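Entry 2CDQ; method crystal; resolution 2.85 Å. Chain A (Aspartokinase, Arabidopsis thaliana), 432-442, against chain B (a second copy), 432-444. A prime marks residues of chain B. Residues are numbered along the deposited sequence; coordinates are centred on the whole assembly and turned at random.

Chain A (432-442) SSLILERAFHV
Chain B 432-444: SSLILERAFHVLY

What fills the apolar centre of this contact? Two phenylalanines, one from each copy, each lie against a leucine of the partner. Leu436 CB sits 3.7 Å from the centroid of the Phe440′ ring, 15° off the ring normal, and Leu436′ CB sits 3.6 Å from the centroid of the Phe440 ring, 13° off its normal, so each ring offers a face to a methylene in a CH-pi contact. Both phenylalanines point toward the other helix with chi1 in the m well (-73° and -75°) and chi2 near 100°. The leucines point toward it too, with chi1 of -96° and chi2 of 7° for Leu436, -86° and -15° for Leu436′. The two rings approach each other less closely, Phe440 CE1 lying 4.4 Å from Phe440′ CE1.

How are the backbones arranged to allow this exchange? Both stretches are helical throughout, with phi near -60° and psi mostly between -40° and -58°, easing to about -28° at each Phe440. Hydrogen bonds from the amide of one residue to the carbonyl four positions earlier hold the turns, as in Phe440 N to Leu436 O at 3.1 Å and Tyr444′ N to Phe440′ O at 2.7 Å. The helices run nearly antiparallel, their directions 154° apart (signed crossing angle -154°), and their axes approach to 7.8 Å. Glu437 CA and Glu437′ CA, 4.5 Å apart, set the register. Such closeness brings side chains against the opposite backbone: Phe440′ CB is 3.8 Å from Glu437 N, and Phe440 CB is 3.8 Å from Glu437′ N.

What lies beyond the phenylalanines, toward the start of the chain A helix? Ser433, chi1 -69° (m), packs its CB 3.7 Å from Phe440′ O and 3.8 Å from Tyr444′ CB, a small side chain set among Phe440′, Leu443′ and Tyr444′. Its OG lies at the edge of the Phe440′ ring, 3.9 Å from Phe440′ CD2, and is hydrogen-bonded elsewhere in the structure. One residue on, Leu434 (chi1 161°, chi2 33°) sets its CB 3.8 Å from Tyr444′ CD1; the tyrosine points toward chain A with chi1 165° (t) and chi2 75°.

Where does the contact turn polar? The two glutamates start sideways, but their extended chains (chi1 and chi2 both t, chi3 -7° in Glu437 and 11° in Glu437′) bring their ends nearer the partner helix, where each carboxylate meets a histidine. His441, chi1 173° and chi2 68°, donates from ND1 to Glu437′ OE2 at 2.8 Å; the N-H...O angle of 119° makes this bond weak. In the reciprocal pair, Glu437 OE2 is also 2.8 Å from His441′ ND1, with the His441′ side chain at chi1 172° and chi2 67°. A water joins the two carboxylates, donating to Glu437 OE2 at 3.3 Å and, weakly, to Glu437′ OE2 at 3.5 Å.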

# COMPACT_ATOMS: atom_id res chain seq x y z
N SER A 432 -5.06 -12.37 -16.04
CA SER A 432 -5.39 -11.19 -15.27
C SER A 432 -6.30 -10.21 -16.04
O SER A 432 -7.40 -9.90 -15.58
CB SER A 432 -4.12 -10.48 -14.83
OG SER A 432 -4.42 -9.25 -14.19
N SER A 433 -5.85 -9.76 -17.20
CA SER A 433 -6.62 -8.81 -18.00
C SER A 433 -8.00 -9.35 -18.38
O SER A 433 -9.00 -8.65 -18.25
CB SER A 433 -5.85 -8.38 -19.25
OG SER A 433 -4.74 -7.59 -18.89
N LEU A 434 -8.04 -10.60 -18.84
CA LEU A 434 -9.29 -11.29 -19.19
C LEU A 434 -10.28 -11.26 -18.01
O LEU A 434 -11.44 -10.83 -18.16
CB LEU A 434 -8.99 -12.73 -19.63
CG LEU A 434 -10.04 -13.85 -19.66
CD1 LEU A 434 -11.47 -13.40 -19.97
CD2 LEU A 434 -9.60 -14.91 -20.65
N ILE A 435 -9.78 -11.71 -16.86
CA ILE A 435 -10.51 -11.71 -15.60
C ILE A 435 -11.02 -10.31 -15.27
O ILE A 435 -12.18 -10.14 -14.90
CB ILE A 435 -9.60 -12.25 -14.46
CG1 ILE A 435 -9.42 -13.77 -14.60
CG2 ILE A 435 -10.12 -11.88 -13.07
CD1 ILE A 435 -8.17 -14.30 -13.92
N LEU A 436 -10.16 -9.31 -15.44
CA LEU A 436 -10.48 -7.94 -15.05
C LEU A 436 -11.45 -7.24 -15.98
O LEU A 436 -12.32 -6.51 -15.51
CB LEU A 436 -9.21 -7.11 -14.85
CG LEU A 436 -8.68 -6.98 -13.41
CD1 LEU A 436 -9.42 -7.85 -12.42
CD2 LEU A 436 -7.20 -7.26 -13.36
N GLU A 437 -11.31 -7.47 -17.29
CA GLU A 437 -12.29 -6.97 -18.26
C GLU A 437 -13.69 -7.47 -17.89
O GLU A 437 -14.64 -6.68 -17.81
CB GLU A 437 -11.95 -7.41 -19.70
CG GLU A 437 -12.95 -6.85 -20.73
CD GLU A 437 -12.84 -7.47 -22.13
OE1 GLU A 437 -11.91 -8.26 -22.39
OE2 GLU A 437 -13.70 -7.14 -22.97
N ARG A 438 -13.79 -8.77 -17.64
CA ARG A 438 -15.07 -9.40 -17.31
C ARG A 438 -15.65 -8.87 -16.00
O ARG A 438 -16.82 -8.45 -15.96
CB ARG A 438 -14.90 -10.92 -17.26
CG ARG A 438 -16.20 -11.68 -17.38
CD ARG A 438 -15.94 -13.15 -17.58
NE ARG A 438 -17.15 -13.93 -17.80
CZ ARG A 438 -17.77 -14.07 -18.98
NH1 ARG A 438 -17.30 -13.46 -20.07
NH2 ARG A 438 -18.86 -14.82 -19.06
N ALA A 439 -14.82 -8.87 -14.95
CA ALA A 439 -15.22 -8.41 -13.62
C ALA A 439 -15.83 -7.01 -13.67
O ALA A 439 -16.97 -6.80 -13.25
CB ALA A 439 -14.03 -8.44 -12.68
N PHE A 440 -15.06 -6.06 -14.20
CA PHE A 440 -15.52 -4.68 -14.29
C PHE A 440 -16.69 -4.50 -15.24
O PHE A 440 -17.52 -3.61 -15.03
CB PHE A 440 -14.37 -3.74 -14.65
CG PHE A 440 -13.41 -3.54 -13.51
CD1 PHE A 440 -12.22 -4.25 -13.45
CD2 PHE A 440 -13.72 -2.65 -12.48
CE1 PHE A 440 -11.34 -4.07 -12.39
CE2 PHE A 440 -12.85 -2.46 -11.42
CZ PHE A 440 -11.66 -3.17 -11.37
N HIS A 441 -16.78 -5.36 -16.26
CA HIS A 441 -17.96 -5.34 -17.10
C HIS A 441 -19.19 -5.65 -16.25
O HIS A 441 -20.20 -4.95 -16.34
CB HIS A 441 -17.88 -6.34 -18.24
CG HIS A 441 -19.16 -6.45 -19.02
ND1 HIS A 441 -19.65 -5.42 -19.79
CD2 HIS A 441 -20.07 -7.45 -19.10
CE1 HIS A 441 -20.79 -5.79 -20.33
NE2 HIS A 441 -21.07 -7.01 -19.93
N VAL A 442 -19.08 -6.68 -15.41
CA VAL A 442 -20.17 -7.06 -14.51
C VAL A 442 -20.53 -5.90 -13.58
O VAL A 442 -21.70 -5.53 -13.47
CB VAL A 442 -19.82 -8.34 -13.69
CG1 VAL A 442 -20.85 -8.58 -12.61
CG2 VAL A 442 -19.74 -9.54 -14.61
N SER B 432 -15.54 4.74 -13.20
CA SER B 432 -14.42 3.85 -12.94
C SER B 432 -14.58 2.49 -13.63
O SER B 432 -13.70 2.07 -14.39
CB SER B 432 -14.23 3.69 -11.43
OG SER B 432 -13.34 2.64 -11.15
N SER B 433 -15.70 1.81 -13.39
CA SER B 433 -15.92 0.49 -13.97
C SER B 433 -15.87 0.54 -15.50
O SER B 433 -15.28 -0.35 -16.13
CB SER B 433 -17.22 -0.12 -13.49
OG SER B 433 -17.19 -0.31 -12.09
N LEU B 434 -16.47 1.58 -16.07
CA LEU B 434 -16.40 1.83 -17.51
C LEU B 434 -14.94 1.96 -17.97
O LEU B 434 -14.50 1.21 -18.85
CB LEU B 434 -17.25 3.06 -17.86
CG LEU B 434 -17.26 3.84 -19.18
CD1 LEU B 434 -16.79 3.04 -20.40
CD2 LEU B 434 -18.67 4.36 -19.42
N ILE B 435 -14.19 2.87 -17.35
CA ILE B 435 -12.75 3.02 -17.59
C ILE B 435 -12.04 1.66 -17.57
O ILE B 435 -11.39 1.29 -18.54
CB ILE B 435 -12.04 3.95 -16.54
CG1 ILE B 435 -12.78 5.29 -16.31
CG2 ILE B 435 -10.57 4.18 -16.90
CD1 ILE B 435 -13.18 6.02 -17.56
N LEU B 436 -12.19 0.93 -16.46
CA LEU B 436 -11.43 -0.30 -16.23
C LEU B 436 -11.78 -1.45 -17.15
O LEU B 436 -10.88 -2.19 -17.57
CB LEU B 436 -11.48 -0.75 -14.77
CG LEU B 436 -10.45 -0.12 -13.83
CD1 LEU B 436 -9.32 0.56 -14.61
CD2 LEU B 436 -11.07 0.87 -12.87
N GLU B 437 -13.06 -1.62 -17.46
CA GLU B 437 -13.48 -2.63 -18.45
C GLU B 437 -12.80 -2.39 -19.79
O GLU B 437 -12.18 -3.29 -20.36
CB GLU B 437 -15.00 -2.66 -18.64
CG GLU B 437 -15.41 -3.64 -19.74
CD GLU B 437 -16.87 -3.55 -20.13
OE1 GLU B 437 -17.57 -2.60 -19.72
OE2 GLU B 437 -17.31 -4.45 -20.87
N ARG B 438 -12.92 -1.16 -20.29
CA ARG B 438 -12.32 -0.78 -21.56
C ARG B 438 -10.80 -0.98 -21.52
O ARG B 438 -10.24 -1.63 -22.41
CB ARG B 438 -12.67 0.66 -21.91
CG ARG B 438 -12.48 1.00 -23.37
CD ARG B 438 -13.14 2.33 -23.69
NE ARG B 438 -13.03 2.71 -25.10
CZ ARG B 438 -13.87 2.31 -26.06
NH1 ARG B 438 -14.89 1.49 -25.79
NH2 ARG B 438 -13.68 2.73 -27.30
N ALA B 439 -10.17 -0.46 -20.47
CA ALA B 439 -8.71 -0.51 -20.30
C ALA B 439 -8.16 -1.93 -20.36
O ALA B 439 -7.27 -2.21 -21.16
CB ALA B 439 -8.31 0.15 -18.99
N PHE B 440 -8.69 -2.82 -19.53
CA PHE B 440 -8.21 -4.19 -19.49
C PHE B 440 -8.55 -4.95 -20.76
O PHE B 440 -7.82 -5.87 -21.15
CB PHE B 440 -8.70 -4.92 -18.25
CG PHE B 440 -7.97 -4.51 -17.01
CD1 PHE B 440 -8.54 -3.61 -16.12
CD2 PHE B 440 -6.70 -5.01 -16.74
CE1 PHE B 440 -7.86 -3.21 -14.97
CE2 PHE B 440 -6.00 -4.63 -15.60
CZ PHE B 440 -6.58 -3.72 -14.71
N HIS B 441 -9.64 -4.56 -21.42
CA HIS B 441 -9.98 -5.15 -22.70
C HIS B 441 -8.85 -4.88 -23.68
O HIS B 441 -8.41 -5.79 -24.39
CB HIS B 441 -11.30 -4.61 -23.24
CG HIS B 441 -11.58 -5.05 -24.64
ND1 HIS B 441 -11.84 -6.37 -24.97
CD2 HIS B 441 -11.63 -4.35 -25.80
CE1 HIS B 441 -12.04 -6.46 -26.27
NE2 HIS B 441 -11.92 -5.25 -26.80
N VAL B 442 -8.38 -3.63 -23.70
CA VAL B 442 -7.28 -3.22 -24.57
C VAL B 442 -6.01 -4.03 -24.26
O VAL B 442 -5.36 -4.55 -25.17
CB VAL B 442 -7.00 -1.70 -24.45
CG1 VAL B 442 -5.71 -1.34 -25.14
CG2 VAL B 442 -8.15 -0.90 -25.03
N LEU B 443 -5.67 -4.13 -22.98
CA LEU B 443 -4.49 -4.87 -22.57
C LEU B 443 -4.63 -6.36 -22.91
O LEU B 443 -3.66 -6.99 -23.33
CB LEU B 443 -4.21 -4.68 -21.08
CG LEU B 443 -3.91 -3.24 -20.65
CD1 LEU B 443 -3.86 -3.15 -19.14
CD2 LEU B 443 -2.61 -2.73 -21.24
N TYR B 444 -5.84 -6.89 -22.73
CA TYR B 444 -6.13 -8.29 -23.07
C TYR B 444 -5.91 -8.56 -24.57
O TYR B 444 -5.31 -9.58 -24.93
CB TYR B 444 -7.55 -8.70 -22.65
CG TYR B 444 -8.03 -9.99 -23.29
CD1 TYR B 444 -7.56 -11.23 -22.86
CD2 TYR B 444 -8.96 -9.97 -24.34
CE1 TYR B 444 -8.00 -12.41 -23.45
CE2 TYR B 444 -9.40 -11.14 -24.94
CZ TYR B 444 -8.92 -12.36 -24.49
OH TYR B 444 -9.35 -13.53 -25.09
O HOH W 1 -16.54 -7.81 -21.43